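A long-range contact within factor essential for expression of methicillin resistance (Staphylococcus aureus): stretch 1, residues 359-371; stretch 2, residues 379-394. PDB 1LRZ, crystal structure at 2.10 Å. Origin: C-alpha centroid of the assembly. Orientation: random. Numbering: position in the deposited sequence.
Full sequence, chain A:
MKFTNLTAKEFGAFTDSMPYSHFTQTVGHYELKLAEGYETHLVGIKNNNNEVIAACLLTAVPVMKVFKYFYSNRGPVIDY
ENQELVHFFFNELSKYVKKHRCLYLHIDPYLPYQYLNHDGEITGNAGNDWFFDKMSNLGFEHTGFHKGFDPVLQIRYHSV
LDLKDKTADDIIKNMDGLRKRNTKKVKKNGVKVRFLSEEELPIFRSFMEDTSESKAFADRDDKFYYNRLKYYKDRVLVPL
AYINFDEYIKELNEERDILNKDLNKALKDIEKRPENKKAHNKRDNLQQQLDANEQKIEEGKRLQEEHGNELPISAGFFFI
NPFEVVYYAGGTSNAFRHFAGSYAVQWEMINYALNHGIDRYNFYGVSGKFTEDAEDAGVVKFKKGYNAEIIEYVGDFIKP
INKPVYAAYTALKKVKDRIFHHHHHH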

# COMPACT_ATOMS: atom_id res chain seq x y z
N ASP A 359 6.72 10.12 -4.88
CA ASP A 359 7.18 9.45 -6.09
C ASP A 359 7.21 7.92 -6.10
O ASP A 359 7.80 7.32 -7.00
CB ASP A 359 8.59 9.95 -6.42
CG ASP A 359 8.64 11.46 -6.56
OD1 ASP A 359 7.74 12.03 -7.21
OD2 ASP A 359 9.60 12.07 -6.03
N ARG A 360 6.56 7.30 -5.13
CA ARG A 360 6.56 5.85 -5.06
C ARG A 360 5.20 5.34 -4.60
O ARG A 360 4.66 5.82 -3.60
CB ARG A 360 7.65 5.40 -4.09
CG ARG A 360 7.69 3.92 -3.75
CD ARG A 360 8.98 3.65 -2.98
NE ARG A 360 8.96 2.41 -2.20
CZ ARG A 360 9.83 1.42 -2.34
NH1 ARG A 360 10.80 1.49 -3.25
NH2 ARG A 360 9.76 0.36 -1.53
N TYR A 361 4.65 4.39 -5.34
CA TYR A 361 3.35 3.82 -5.01
C TYR A 361 3.59 2.33 -4.77
O TYR A 361 3.89 1.58 -5.70
CB TYR A 361 2.37 4.04 -6.17
CG TYR A 361 0.95 3.66 -5.83
CD1 TYR A 361 0.11 4.53 -5.14
CD2 TYR A 361 0.44 2.41 -6.20
CE1 TYR A 361 -1.20 4.18 -4.84
CE2 TYR A 361 -0.86 2.04 -5.90
CZ TYR A 361 -1.68 2.93 -5.22
OH TYR A 361 -2.96 2.55 -4.92
N ASN A 362 3.45 1.92 -3.52
CA ASN A 362 3.71 0.55 -3.11
C ASN A 362 2.47 -0.33 -3.02
O ASN A 362 1.69 -0.19 -2.07
CB ASN A 362 4.43 0.60 -1.76
CG ASN A 362 5.27 -0.62 -1.49
OD1 ASN A 362 5.00 -1.69 -2.02
ND2 ASN A 362 6.30 -0.47 -0.65
N PHE A 363 2.29 -1.25 -3.98
CA PHE A 363 1.15 -2.17 -3.95
C PHE A 363 1.39 -3.17 -2.82
O PHE A 363 0.55 -4.01 -2.49
CB PHE A 363 1.02 -2.92 -5.29
CG PHE A 363 0.40 -2.10 -6.38
CD1 PHE A 363 1.19 -1.50 -7.37
CD2 PHE A 363 -0.99 -1.91 -6.42
CE1 PHE A 363 0.60 -0.72 -8.38
CE2 PHE A 363 -1.58 -1.13 -7.44
CZ PHE A 363 -0.79 -0.54 -8.41
N TYR A 364 2.58 -3.05 -2.23
CA TYR A 364 3.02 -3.86 -1.10
C TYR A 364 3.23 -5.36 -1.32
O TYR A 364 3.64 -5.80 -2.39
CB TYR A 364 2.10 -3.61 0.11
CG TYR A 364 2.86 -3.49 1.43
CD1 TYR A 364 3.98 -2.65 1.54
CD2 TYR A 364 2.45 -4.19 2.57
CE1 TYR A 364 4.68 -2.52 2.73
CE2 TYR A 364 3.16 -4.07 3.78
CZ TYR A 364 4.26 -3.23 3.85
OH TYR A 364 4.97 -3.09 5.02
N GLY A 365 2.95 -6.14 -0.28
CA GLY A 365 3.22 -7.57 -0.30
C GLY A 365 2.79 -8.57 -1.35
O GLY A 365 1.63 -8.59 -1.76
N VAL A 366 3.74 -9.39 -1.80
CA VAL A 366 3.45 -10.50 -2.71
C VAL A 366 4.24 -11.66 -2.10
O VAL A 366 5.27 -11.45 -1.46
CB VAL A 366 3.88 -10.24 -4.20
CG1 VAL A 366 3.16 -9.00 -4.74
CG2 VAL A 366 5.38 -10.10 -4.31
N SER A 367 3.75 -12.89 -2.29
CA SER A 367 4.39 -14.06 -1.69
C SER A 367 5.83 -14.32 -2.12
O SER A 367 6.62 -14.85 -1.34
CB SER A 367 3.56 -15.32 -1.99
OG SER A 367 3.61 -15.62 -3.37
N GLY A 368 6.18 -13.95 -3.34
CA GLY A 368 7.54 -14.20 -3.80
C GLY A 368 7.61 -15.54 -4.52
O GLY A 368 8.65 -15.91 -5.06
N LYS A 369 6.50 -16.28 -4.51
CA LYS A 369 6.42 -17.58 -5.18
C LYS A 369 5.68 -17.27 -6.48
O LYS A 369 4.44 -17.31 -6.52
CB LYS A 369 5.61 -18.58 -4.36
CG LYS A 369 6.13 -18.87 -2.96
CD LYS A 369 5.15 -19.78 -2.22
CE LYS A 369 5.56 -20.03 -0.78
NZ LYS A 369 4.51 -20.84 -0.05
N PHE A 370 6.41 -16.95 -7.53
CA PHE A 370 5.77 -16.59 -8.78
C PHE A 370 5.35 -17.80 -9.62
O PHE A 370 5.92 -18.08 -10.67
CB PHE A 370 6.67 -15.63 -9.57
CG PHE A 370 6.99 -14.36 -8.82
CD1 PHE A 370 8.05 -14.31 -7.91
CD2 PHE A 370 6.20 -13.23 -8.99
CE1 PHE A 370 8.31 -13.15 -7.18
CE2 PHE A 370 6.45 -12.06 -8.25
CZ PHE A 370 7.51 -12.02 -7.35
N THR A 371 4.34 -18.52 -9.13
CA THR A 371 3.81 -19.69 -9.82
C THR A 371 2.32 -19.48 -10.08
O THR A 371 1.66 -18.70 -9.39
CB THR A 371 3.98 -20.96 -8.97
OG1 THR A 371 3.28 -20.80 -7.73
CG2 THR A 371 5.46 -21.23 -8.68
N VAL A 379 -3.75 -11.80 -7.57
CA VAL A 379 -3.39 -10.47 -7.11
C VAL A 379 -2.13 -9.98 -7.81
O VAL A 379 -2.03 -8.81 -8.20
CB VAL A 379 -3.15 -10.47 -5.58
CG1 VAL A 379 -2.71 -9.10 -5.12
CG2 VAL A 379 -4.41 -10.87 -4.85
N VAL A 380 -1.17 -10.89 -7.98
CA VAL A 380 0.09 -10.54 -8.62
C VAL A 380 -0.11 -10.10 -10.07
O VAL A 380 0.55 -9.17 -10.54
CB VAL A 380 1.10 -11.73 -8.55
CG1 VAL A 380 2.36 -11.41 -9.37
CG2 VAL A 380 1.50 -11.97 -7.08
N LYS A 381 -1.03 -10.76 -10.78
CA LYS A 381 -1.32 -10.39 -12.17
C LYS A 381 -1.93 -8.99 -12.21
O LYS A 381 -1.67 -8.19 -13.12
CB LYS A 381 -2.31 -11.40 -12.79
CG LYS A 381 -1.73 -12.78 -13.03
CD LYS A 381 -2.78 -13.73 -13.63
CE LYS A 381 -2.17 -15.11 -13.92
NZ LYS A 381 -3.16 -16.06 -14.54
N PHE A 382 -2.74 -8.69 -11.21
CA PHE A 382 -3.38 -7.38 -11.12
C PHE A 382 -2.31 -6.30 -10.93
O PHE A 382 -2.29 -5.30 -11.66
CB PHE A 382 -4.39 -7.41 -9.97
CG PHE A 382 -5.03 -6.08 -9.65
CD1 PHE A 382 -4.50 -5.27 -8.65
CD2 PHE A 382 -6.19 -5.67 -10.30
CE1 PHE A 382 -5.13 -4.07 -8.28
CE2 PHE A 382 -6.83 -4.47 -9.95
CZ PHE A 382 -6.30 -3.67 -8.94
N LYS A 383 -1.41 -6.51 -9.98
CA LYS A 383 -0.34 -5.55 -9.72
C LYS A 383 0.57 -5.41 -10.94
O LYS A 383 0.97 -4.30 -11.31
CB LYS A 383 0.43 -6.00 -8.47
CG LYS A 383 -0.47 -5.98 -7.23
CD LYS A 383 0.21 -6.44 -5.95
CE LYS A 383 -0.80 -6.36 -4.79
NZ LYS A 383 -0.24 -6.69 -3.45
N LYS A 384 0.86 -6.54 -11.58
CA LYS A 384 1.69 -6.57 -12.78
C LYS A 384 1.13 -5.65 -13.86
O LYS A 384 1.87 -4.94 -14.54
CB LYS A 384 1.77 -8.01 -13.31
CG LYS A 384 2.62 -8.18 -14.55
CD LYS A 384 2.56 -9.62 -15.03
CE LYS A 384 3.26 -9.78 -16.37
NZ LYS A 384 3.24 -11.21 -16.80
N GLY A 385 -0.20 -5.67 -13.99
CA GLY A 385 -0.87 -4.86 -14.99
C GLY A 385 -0.69 -3.36 -14.87
O GLY A 385 -0.95 -2.63 -15.84
N TYR A 386 -0.25 -2.88 -13.70
CA TYR A 386 -0.03 -1.45 -13.47
C TYR A 386 1.39 -1.02 -13.83
O TYR A 386 1.76 0.14 -13.65
CB TYR A 386 -0.31 -1.10 -12.00
CG TYR A 386 -1.78 -0.93 -11.68
CD1 TYR A 386 -2.42 0.30 -11.87
CD2 TYR A 386 -2.54 -2.00 -11.21
CE1 TYR A 386 -3.79 0.45 -11.59
CE2 TYR A 386 -3.90 -1.87 -10.94
CZ TYR A 386 -4.52 -0.65 -11.12
OH TYR A 386 -5.88 -0.52 -10.84
N ASN A 387 2.18 -1.97 -14.32
CA ASN A 387 3.57 -1.74 -14.70
C ASN A 387 4.47 -1.60 -13.48
O ASN A 387 5.49 -0.94 -13.54
CB ASN A 387 3.74 -0.48 -15.57
CG ASN A 387 5.07 -0.47 -16.32
OD1 ASN A 387 5.71 0.56 -16.49
ND2 ASN A 387 5.49 -1.64 -16.78
N ALA A 388 4.08 -2.22 -12.37
CA ALA A 388 4.89 -2.16 -11.16
C ALA A 388 6.06 -3.13 -11.35
O ALA A 388 6.07 -3.91 -12.30
CB ALA A 388 4.06 -2.59 -9.97
N GLU A 389 7.05 -3.06 -10.47
CA GLU A 389 8.17 -4.00 -10.54
C GLU A 389 8.28 -4.67 -9.17
O GLU A 389 7.67 -4.20 -8.22
CB GLU A 389 9.49 -3.27 -10.89
CG GLU A 389 10.21 -2.71 -9.70
CD GLU A 389 11.50 -1.97 -10.07
OE1 GLU A 389 12.36 -2.56 -10.77
OE2 GLU A 389 11.65 -0.81 -9.63
N ILE A 390 9.01 -5.77 -9.06
CA ILE A 390 9.13 -6.42 -7.75
C ILE A 390 10.44 -6.03 -7.04
O ILE A 390 11.51 -5.98 -7.66
CB ILE A 390 9.14 -7.97 -7.85
CG1 ILE A 390 7.83 -8.48 -8.48
CG2 ILE A 390 9.33 -8.58 -6.46
CD1 ILE A 390 6.58 -8.11 -7.70
N ILE A 391 10.35 -5.72 -5.75
CA ILE A 391 11.55 -5.42 -5.00
C ILE A 391 11.66 -6.47 -3.90
O ILE A 391 10.72 -6.66 -3.13
CB ILE A 391 11.53 -4.01 -4.36
CG1 ILE A 391 11.44 -2.94 -5.46
CG2 ILE A 391 12.83 -3.80 -3.51
CD1 ILE A 391 11.37 -1.50 -4.92
N GLU A 392 12.78 -7.18 -3.88
CA GLU A 392 13.02 -8.19 -2.85
C GLU A 392 13.98 -7.57 -1.85
O GLU A 392 15.04 -7.05 -2.25
CB GLU A 392 13.66 -9.45 -3.46
CG GLU A 392 14.05 -10.50 -2.40
CD GLU A 392 14.70 -11.73 -3.01
OE1 GLU A 392 15.08 -12.66 -2.25
OE2 GLU A 392 14.83 -11.78 -4.26
N TYR A 393 13.63 -7.62 -0.57
CA TYR A 393 14.47 -7.04 0.47
C TYR A 393 15.41 -8.07 1.10
O TYR A 393 15.24 -9.27 0.92
CB TYR A 393 13.59 -6.39 1.54
CG TYR A 393 12.68 -5.32 0.97
CD1 TYR A 393 11.35 -5.60 0.67
CD2 TYR A 393 13.18 -4.05 0.64
CE1 TYR A 393 10.52 -4.67 0.06
CE2 TYR A 393 12.36 -3.10 0.03
CZ TYR A 393 11.03 -3.41 -0.26
OH TYR A 393 10.20 -2.49 -0.85
N VAL A 394 16.42 -7.59 1.82
CA VAL A 394 17.40 -8.49 2.43
C VAL A 394 16.82 -9.50 3.41
O VAL A 394 17.33 -10.61 3.51
CB VAL A 394 18.53 -7.70 3.13
CG1 VAL A 394 19.36 -6.96 2.08
CG2 VAL A 394 17.94 -6.72 4.13

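The most unusual feature of this contact is a buried lysine that reaches across it to bond with backbone rather than with an acid. K383 leaves the helix with its CA-to-CB bond toward the other stretch, chi1 in m and the remaining torsions all t, so the chain is fully extended. Its NZ donates to F363 O at 3.0 Å and, more weakly, to G365 O, with NZ and O 3.2 Å apart. The two carbonyls flank Y364, which has positive phi. A long aliphatic stem with a polar tip suits this place: the methylenes pack while the ammonium serves the carbonyls. K383 CD lies 3.7 Å from F363 CB and 4.1 Å from V366 CG1, so the methylenes pack against both residues on the way to the carbonyls. G365 presents its carbonyl and has no side chain, and an ideal CB there would point away from the other stretch.

F363 is the residue most covered by the other stretch. Its CA-to-CB bond points toward the other stretch, and its ring reaches past the lysine stem to Y386, where F363 CZ sits over one face of the tyrosine ring, 3.4 Å from Y386 CG. The ring planes meet at 40°, an oblique pairing. A388 adds a small methyl, its CB 4.0 Å from F363 CD1. N387, between these two partners in sequence, has positive phi in a Schellman motif, and strand 389-393 begins two residues later.

Further along, V366 and F370 pack on V380 and I390. V366 points toward the other stretch and touches both of its elements: V366 CB is 4.1 Å from V380 CG2 on the helix, and V366 CG2 is 4.1 Å from I390 CD1 on the strand. F370 starts sideways, but its ring comes nearer and meets the same two residues, with F370 CZ 3.7 Å from I390 CG1 and F370 CD2 4.3 Å from V380 CG1. The compact branched chains of the valines and I390 suit a place where each meets more than one neighbour.

At the other end, R360 extends with chi1 to chi3 all t. Its NH2 makes a weak hydrogen bond to Y393 OH at 3.0 Å, the hydroxyl lying near the guanidinium plane, while I391 CD1 approaches R360 NH1 to 3.5 Å. Other bonds elsewhere in the structure satisfy this buried guanidinium. The rule is economical: 624 Å² is buried in all, and the three hydrogen bonds across it are all donated by long cationic side chains, K383 and R360.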